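Local coordinates for L-amino acid deaminase (Proteus vulgaris, PDB 5I39), which binds FAD and, as a membrane-associated flavoenzyme of the FAD-dependent oxidoreductase family, probably deaminates L-amino acids by oxidation, at residues R59-V64 with L390-K395; E129-V134 with T153-G158; I358-V361 with L367-N370. All coordinates share one frame; numbering follows the deposited sequence.

Overall arrangement
Following the chain from the N terminus, contact 1 opens where helix 47-58 gives way to strand 63-66, and it closes only after 325 intervening residues, at the end of helix 376-392. Contacts 2 and 3 are nested inside that long loop, one after the other. Contact 2 closes a short loop between helix 128-143 and strand 153-156, in the other large sheet, with its centre about 42 Å from that of contact 1. Contact 3 is the hairpin of strands 357-360 and 367-371 at one border of the Rossmann-type sheet. From there the chain enters helix 376-392, so contacts 1 and 3 adjoin, with L390 packing against I358 and L391 against V368.

Contact 1. Residues R59-V64 with L390-K395; sequences RGLSVV and LLLGKK
The guanidinium of R59, the one flat group here, is met at a slant by aliphatic carbon, CD1 of L392 and CD of K394, neither set squarely over a face nor at the rim. NH1 lies 3.6 Å from K394 CD and 3.9 Å from L392 CD1, while further back CD of R59 approaches the same L392 methyl at 3.6 Å. An extended chain from CG to NE (chi2 -176°, chi3 -165°) carries the group this far. Its polar end is held from outside: NH2 hydrogen-bonds to N55 OD1 and forms a salt bridge with D389 OD1. K394 also packs on D389, whose carboxylate probably eases the 4.3 Å approach of R59 NH1 to K394 NZ. Arginine suits the place, greasy along its shaft and charged where it turns to the acid. Beside it L61 and L392 reach toward each other tip to tip, CD1 to CD2 at 4.0 Å, and leucine gives both a branched apolar end to meet the other. Two glycines turn the chain at positive phi: G60 ends helix 47-58 in a Schellman motif (phi 91°), and G393 follows helix 376-392. The contact thus lies at the surface, where the C-terminal ends of these two helices come together; L61 rests on L56, L392 on Q234, and the chain beyond L61 runs into strand 63-66, between strands 40-43 and 203-205 of the Rossmann-type sheet.

Contact 2. Residues E129-V134 with T153-G158; sequences EDLVNV and TRIIEG
I155 is the residue through which strand 153-156 meets L131 and V134 of helix 128-143, and the strand approaches it by way of T153, whose side chain packs on I138 of the same helix. R154, next in line, points to the other side of the sheet: its NH2 forms salt bridges with E160 and E179, and its side chain lies on F177, so a long cationic residue fits this partly exposed position. At I155 the chain faces the helix again. CG1 stands anti to the carbonyl carbon (chi1 -61°), and the further turn at chi2, -68°, leaves CD1 as the atom that touches. It comes within 4.3 Å of L131 CD1 and 4.1 Å of V134 CG2, the latter side chain crossing it at about a right angle; V134 has two conformers, so this second distance holds for one of them. L131 and V134 stand one turn apart on the helix, and together with R135 and I138 they give I155 a mostly aliphatic bed; the apolar branches of L131, V134 and I155 fill this helix-sheet interface and bring no polar group to satisfy there. The sheet is the large mixed one, which in this family probably belongs to the substrate side of the fold. I156 goes back to the side of R154, packing on F177, while its backbone bonds to A175 of strand 175-178. G158 then takes positive phi (64°), a conformation glycine adopts easily.

Contact 3. Residues I358-V361 with L367-N370; sequences ISEV and LVIN
S359 and I369 face each other as the hydrogen-bonded pair of an antiparallel hairpin, joined by two backbone bonds: S359 N to I369 O and I369 N to S359 O, both 2.9 Å. The second is the straighter, at 163° about the hydrogen. Toward the turn the pairing slackens. V361 N reaches L367 O at 3.5 Å in a weak bond, and a water accepting from V361 N at 2.8 Å bridges the two atoms. The serine hydroxyl suits a buried edge: OG donates to a lone pair of E360 O at 2.8 Å and is also bonded to L405 N. CA-H...O contacts supplement the backbone bonds, I358 CA to I369 O at 3.2 Å and V368 CA to S359 O. I358 and N370 run side by side, CG1 3.6 Å from OD1, and with V368 they pack on T387 of helix 376-392. On the side of I369, V361 crosses it at about a right angle. V361 CG2 presses tightly on L367 CD2 at 3.5 Å; its equally short approach to I369 CD1 is doubtful, as I369 has two conformers. A chi2 of 143° holds L367 off staggered positions, and M247 abuts all three side chains. Since the direct hydrogen bonds between the strands are all backbone to backbone, V361, L367 and I369 can pack as hydrocarbon, as can I358 and V368 beside E360 and N370, whose amide nears FAD-binding L48.

Contact 1. Residues R59-V64 with L390-K395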
loop_
_atom_site.group_PDB
_atom_site.type_symbol
_atom_site.label_atom_id
_atom_site.label_comp_id
_atom_site.label_asym_id
_atom_site.label_seq_id
_atom_site.Cartn_x
_atom_site.Cartn_y
_atom_site.Cartn_z
ATOM N N ARG A 59 7.114 -7.500 19.633
ATOM C CA ARG A 59 8.450 -7.772 20.166
ATOM C C ARG A 59 8.679 -7.245 21.591
ATOM O O ARG A 59 9.790 -7.338 22.109
ATOM C CB ARG A 59 9.507 -7.194 19.225
ATOM C CG ARG A 59 9.411 -7.724 17.813
ATOM C CD ARG A 59 10.532 -7.194 16.945
ATOM N NE ARG A 59 10.239 -7.405 15.526
ATOM C CZ ARG A 59 11.122 -7.709 14.568
ATOM N NH1 ARG A 59 12.420 -7.889 14.827
ATOM N NH2 ARG A 59 10.690 -7.846 13.320
ATOM N N GLY A 60 7.640 -6.703 22.225
ATOM C CA GLY A 60 7.706 -6.259 23.616
ATOM C C GLY A 60 8.110 -4.811 23.823
ATOM O O GLY A 60 8.405 -4.413 24.948
ATOM N N LEU A 61 8.110 -4.014 22.755
ATOM C CA LEU A 61 8.532 -2.613 22.825
ATOM C C LEU A 61 7.329 -1.688 22.896
ATOM O O LEU A 61 6.325 -1.924 22.232
ATOM C CB LEU A 61 9.371 -2.264 21.597
ATOM C CG LEU A 61 10.658 -3.080 21.449
ATOM C CD1 LEU A 61 11.243 -2.925 20.056
ATOM C CD2 LEU A 61 11.681 -2.694 22.509
ATOM N N SER A 62 7.428 -0.637 23.707
ATOM C CA SER A 62 6.424 0.427 23.686
ATOM C C SER A 62 6.637 1.304 22.451
ATOM O O SER A 62 7.777 1.586 22.055
ATOM C CB SER A 62 6.480 1.265 24.957
ATOM O OG SER A 62 7.725 1.920 25.081
ATOM N N VAL A 63 5.533 1.721 21.840
ATOM C CA VAL A 63 5.592 2.492 20.602
ATOM C C VAL A 63 4.639 3.671 20.667
ATOM O O VAL A 63 3.480 3.526 21.060
ATOM C CB VAL A 63 5.250 1.639 19.361
ATOM C CG1 VAL A 63 5.391 2.465 18.088
ATOM C CG2 VAL A 63 6.147 0.411 19.279
ATOM N N VAL A 64 5.150 4.832 20.267
ATOM C CA VAL A 64 4.341 6.015 20.033
ATOM C C VAL A 64 4.494 6.406 18.568
ATOM O O VAL A 64 5.611 6.490 18.063
ATOM C CB VAL A 64 4.767 7.186 20.946
ATOM C CG1 VAL A 64 4.157 8.510 20.495
ATOM C CG2 VAL A 64 4.364 6.898 22.384
ATOM N N LEU A 390 15.804 -4.344 10.844
ATOM C CA LEU A 390 16.907 -3.408 10.620
ATOM C C LEU A 390 17.140 -2.508 11.825
ATOM O O LEU A 390 18.283 -2.291 12.225
ATOM C CB LEU A 390 16.660 -2.562 9.374
ATOM C CG LEU A 390 16.694 -3.309 8.038
ATOM C CD1 LEU A 390 16.296 -2.365 6.916
ATOM C CD2 LEU A 390 18.057 -3.912 7.755
ATOM N N LEU A 391 16.060 -2.010 12.419
ATOM C CA LEU A 391 16.163 -1.172 13.613
ATOM C C LEU A 391 16.874 -1.898 14.751
ATOM O O LEU A 391 17.720 -1.325 15.433
ATOM C CB LEU A 391 14.768 -0.742 14.076
ATOM C CG LEU A 391 14.685 0.137 15.332
ATOM C CD1 LEU A 391 15.350 1.489 15.109
ATOM C CD2 LEU A 391 13.235 0.306 15.758
ATOM N N LEU A 392 16.521 -3.164 14.937
ATOM C CA LEU A 392 16.976 -3.939 16.083
ATOM C C LEU A 392 18.241 -4.754 15.816
ATOM O O LEU A 392 18.772 -5.377 16.736
ATOM C CB LEU A 392 15.832 -4.837 16.569
ATOM C CG LEU A 392 14.557 -4.073 16.966
ATOM C CD1 LEU A 392 13.420 -5.034 17.267
ATOM C CD2 LEU A 392 14.780 -3.135 18.146
ATOM N N GLY A 393 18.742 -4.739 14.582
ATOM C CA GLY A 393 19.932 -5.509 14.226
ATOM C C GLY A 393 19.723 -7.011 14.155
ATOM O O GLY A 393 20.684 -7.770 14.295
ATOM N N LYS A 394 18.480 -7.433 13.930
ATOM C CA LYS A 394 18.133 -8.846 13.813
ATOM C C LYS A 394 18.477 -9.334 12.414
ATOM O O LYS A 394 18.466 -8.557 11.460
ATOM C CB LYS A 394 16.631 -9.042 14.072
ATOM C CG LYS A 394 16.184 -10.490 14.229
ATOM C CD LYS A 394 14.677 -10.601 14.399
ATOM C CE LYS A 394 14.221 -12.049 14.455
ATOM N NZ LYS A 394 12.738 -12.155 14.489
ATOM N N LYS A 395 18.761 -10.628 12.295
ATOM C CA LYS A 395 18.844 -11.282 10.985
ATOM C C LYS A 395 17.574 -10.902 10.214
ATOM O O LYS A 395 16.483 -11.130 10.718
ATOM C CB LYS A 395 18.907 -12.801 11.138
ATOM C CG LYS A 395 20.171 -13.328 11.810
ATOM C CD LYS A 395 20.186 -14.851 11.901
ATOM C CE LYS A 395 19.036 -15.382 12.747
ATOM N NZ LYS A 395 19.212 -16.817 13.090
#

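Contact 2. Residues E129-V134 with T153-G158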
loop_
_atom_site.group_PDB
_atom_site.type_symbol
_atom_site.label_atom_id
_atom_site.label_comp_id
_atom_site.label_asym_id
_atom_site.label_seq_id
_atom_site.Cartn_x
_atom_site.Cartn_y
_atom_site.Cartn_z
ATOM N N GLU A 129 4.368 -8.979 -28.086
ATOM C CA GLU A 129 5.604 -8.755 -27.319
ATOM C C GLU A 129 5.347 -8.777 -25.810
ATOM O O GLU A 129 6.093 -9.398 -25.054
ATOM C CB GLU A 129 6.257 -7.424 -27.720
ATOM C CG GLU A 129 7.572 -7.117 -27.005
ATOM C CD GLU A 129 8.286 -5.894 -27.557
ATOM O OE1 GLU A 129 7.638 -5.053 -28.217
ATOM O OE2 GLU A 129 9.506 -5.770 -27.325
ATOM N N ASP A 130 4.293 -8.090 -25.382
ATOM C CA ASP A 130 3.905 -8.075 -23.971
ATOM C C ASP A 130 3.572 -9.486 -23.484
ATOM O O ASP A 130 3.961 -9.867 -22.383
ATOM C CB ASP A 130 2.710 -7.136 -23.762
ATOM C CG ASP A 130 2.468 -6.783 -22.300
ATOM O OD1 ASP A 130 3.420 -6.743 -21.493
ATOM O OD2 ASP A 130 1.296 -6.526 -21.958
ATOM N N LEU A 131 2.874 -10.256 -24.318
ATOM C CA LEU A 131 2.550 -11.649 -24.012
ATOM C C LEU A 131 3.808 -12.513 -23.869
ATOM O O LEU A 131 3.896 -13.329 -22.951
ATOM C CB LEU A 131 1.603 -12.230 -25.067
ATOM C CG LEU A 131 1.210 -13.705 -24.940
ATOM C CD1 LEU A 131 0.612 -14.035 -23.583
ATOM C CD2 LEU A 131 0.233 -14.048 -26.050
ATOM N N VAL A 132 4.781 -12.326 -24.764
ATOM C CA VAL A 132 6.082 -12.999 -24.631
ATOM C C VAL A 132 6.702 -12.655 -23.274
ATOM O O VAL A 132 7.169 -13.535 -22.552
ATOM C CB VAL A 132 7.059 -12.624 -25.777
ATOM C CG1 VAL A 132 8.473 -13.119 -25.492
ATOM C CG2 VAL A 132 6.578 -13.195 -27.102
ATOM N N ASN A 133 6.697 -11.371 -22.934
ATOM C CA ASN A 133 7.325 -10.913 -21.700
ATOM C C ASN A 133 6.656 -11.462 -20.447
ATOM O O ASN A 133 7.346 -11.907 -19.531
ATOM C CB ASN A 133 7.382 -9.387 -21.662
ATOM C CG ASN A 133 8.298 -8.813 -22.728
ATOM O OD1 ASN A 133 9.143 -9.516 -23.285
ATOM N ND2 ASN A 133 8.129 -7.534 -23.024
ATOM N N VAL A 134 5.326 -11.461 -20.408
ATOM C CA VAL A 134 4.620 -12.001 -19.234
ATOM C C VAL A 134 4.812 -13.519 -19.126
ATOM O O VAL A 134 5.001 -14.041 -18.031
ATOM C CB VAL A 134 3.123 -11.589 -19.138
ATOM C CG1 VAL A 134 3.001 -10.082 -19.034
ATOM C CG2 VAL A 134 2.281 -12.113 -20.287
ATOM N N THR A 153 -0.080 -17.679 -10.342
ATOM C CA THR A 153 -0.223 -16.848 -11.532
ATOM C C THR A 153 0.030 -17.686 -12.774
ATOM O O THR A 153 1.016 -18.423 -12.844
ATOM C CB THR A 153 0.742 -15.670 -11.466
ATOM O OG1 THR A 153 0.450 -14.939 -10.275
ATOM C CG2 THR A 153 0.586 -14.754 -12.664
ATOM N N ARG A 154 -0.854 -17.559 -13.758
ATOM C CA ARG A 154 -0.797 -18.397 -14.948
ATOM C C ARG A 154 -1.596 -17.779 -16.081
ATOM O O ARG A 154 -2.483 -16.947 -15.858
ATOM C CB ARG A 154 -1.312 -19.802 -14.626
ATOM C CG ARG A 154 -2.729 -19.845 -14.083
ATOM C CD ARG A 154 -3.086 -21.215 -13.525
ATOM N NE ARG A 154 -4.343 -21.110 -12.791
ATOM C CZ ARG A 154 -5.560 -21.119 -13.336
ATOM N NH1 ARG A 154 -5.738 -21.321 -14.641
ATOM N NH2 ARG A 154 -6.623 -20.958 -12.553
ATOM N N ILE A 155 -1.277 -18.201 -17.300
ATOM C CA ILE A 155 -1.950 -17.713 -18.500
ATOM C C ILE A 155 -3.242 -18.502 -18.713
ATOM O O ILE A 155 -3.232 -19.736 -18.655
ATOM C CB ILE A 155 -1.036 -17.854 -19.740
ATOM C CG1 ILE A 155 0.255 -17.030 -19.577
ATOM C CG2 ILE A 155 -1.763 -17.472 -21.031
ATOM C CD1 ILE A 155 0.085 -15.525 -19.572
ATOM N N ILE A 156 -4.336 -17.789 -18.979
ATOM C CA ILE A 156 -5.631 -18.418 -19.230
ATOM C C ILE A 156 -6.247 -18.007 -20.563
ATOM O O ILE A 156 -5.989 -16.923 -21.092
ATOM C CB ILE A 156 -6.635 -18.172 -18.077
ATOM C CG1 ILE A 156 -6.977 -16.682 -17.920
ATOM C CG2 ILE A 156 -6.086 -18.772 -16.788
ATOM C CD1 ILE A 156 -8.121 -16.424 -16.962
ATOM N N GLU A 157 -7.059 -18.928 -21.075
ATOM C CA GLU A 157 -7.801 -18.783 -22.330
ATOM C C GLU A 157 -9.128 -19.511 -22.170
ATOM O O GLU A 157 -9.327 -20.238 -21.200
ATOM C CB GLU A 157 -7.054 -19.444 -23.489
ATOM C CG GLU A 157 -5.677 -18.889 -23.816
ATOM C CD GLU A 157 -4.902 -19.814 -24.737
ATOM O OE1 GLU A 157 -4.674 -20.983 -24.353
ATOM O OE2 GLU A 157 -4.521 -19.383 -25.841
ATOM N N GLY A 158 -10.011 -19.353 -23.147
ATOM C CA GLY A 158 -11.240 -20.144 -23.198
ATOM C C GLY A 158 -12.193 -19.906 -22.041
ATOM O O GLY A 158 -12.304 -18.785 -21.542
#

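Contact 3. Residues I358-V361 with L367-N370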
loop_
_atom_site.group_PDB
_atom_site.type_symbol
_atom_site.label_atom_id
_atom_site.label_comp_id
_atom_site.label_asym_id
_atom_site.label_seq_id
_atom_site.Cartn_x
_atom_site.Cartn_y
_atom_site.Cartn_z
ATOM N N ILE A 358 13.809 0.887 2.473
ATOM C CA ILE A 358 13.594 0.257 3.772
ATOM C C ILE A 358 15.008 0.047 4.278
ATOM O O ILE A 358 15.688 -0.876 3.834
ATOM C CB ILE A 358 12.857 -1.094 3.660
ATOM C CG1 ILE A 358 11.524 -0.942 2.914
ATOM C CG2 ILE A 358 12.618 -1.672 5.051
ATOM C CD1 ILE A 358 11.000 -2.244 2.342
ATOM N N SER A 359 15.476 0.918 5.165
ATOM C CA SER A 359 16.916 1.063 5.346
ATOM C C SER A 359 17.326 1.643 6.679
ATOM O O SER A 359 16.624 2.469 7.255
ATOM C CB SER A 359 17.456 1.978 4.240
ATOM O OG SER A 359 18.874 1.997 4.205
ATOM N N GLU A 360 18.508 1.227 7.134
ATOM C CA GLU A 360 19.232 1.958 8.159
ATOM C C GLU A 360 19.748 3.266 7.572
ATOM O O GLU A 360 19.836 3.438 6.353
ATOM C CB GLU A 360 20.419 1.147 8.673
ATOM C CG GLU A 360 20.042 -0.156 9.350
ATOM C CD GLU A 360 21.245 -0.877 9.928
ATOM O OE1 GLU A 360 21.887 -0.319 10.843
ATOM O OE2 GLU A 360 21.549 -1.997 9.473
ATOM N N VAL A 361 20.101 4.176 8.471
ATOM C CA VAL A 361 20.661 5.472 8.119
ATOM C C VAL A 361 21.966 5.573 8.900
ATOM O O VAL A 361 21.951 5.738 10.120
ATOM C CB VAL A 361 19.690 6.621 8.471
ATOM C CG1 VAL A 361 20.296 7.981 8.141
ATOM C CG2 VAL A 361 18.374 6.445 7.726
ATOM N N LEU A 367 17.990 4.948 13.887
ATOM C CA LEU A 367 16.955 5.469 12.995
ATOM C C LEU A 367 16.863 4.603 11.748
ATOM O O LEU A 367 17.875 4.280 11.130
ATOM C CB LEU A 367 17.237 6.924 12.607
ATOM C CG LEU A 367 16.113 7.619 11.814
ATOM C CD1 LEU A 367 15.987 9.083 12.212
ATOM C CD2 LEU A 367 16.304 7.498 10.311
ATOM N N VAL A 368 15.640 4.239 11.376
ATOM C CA VAL A 368 15.388 3.530 10.132
ATOM C C VAL A 368 14.300 4.246 9.352
ATOM O O VAL A 368 13.507 5.009 9.915
ATOM C CB VAL A 368 15.023 2.045 10.362
ATOM C CG1 VAL A 368 16.193 1.302 10.987
ATOM C CG2 VAL A 368 13.786 1.903 11.233
ATOM N N ILE A 369 14.289 3.979 8.049
ATOM C CA ILE A 369 13.343 4.572 7.093
ATOM C C ILE A 369 12.542 3.447 6.453
ATOM O O ILE A 369 13.117 2.429 6.075
ATOM C CB ILE A 369 14.078 5.335 5.959
ATOM C CG1 ILE A 369 14.799 6.576 6.503
ATOM C CG2 ILE A 369 13.112 5.742 4.843
ATOM C CD1 ILE A 369 15.803 7.179 5.537
ATOM N N ASN A 370 11.232 3.640 6.321
ATOM C CA ASN A 370 10.358 2.712 5.600
ATOM C C ASN A 370 9.430 3.561 4.747
ATOM O O ASN A 370 8.433 4.078 5.243
ATOM C CB ASN A 370 9.564 1.837 6.578
ATOM C CG ASN A 370 8.716 0.781 5.880
ATOM O OD1 ASN A 370 8.785 0.606 4.667
ATOM N ND2 ASN A 370 7.908 0.068 6.656
HETATM O O HOH W 1 20.451 3.692 11.256
#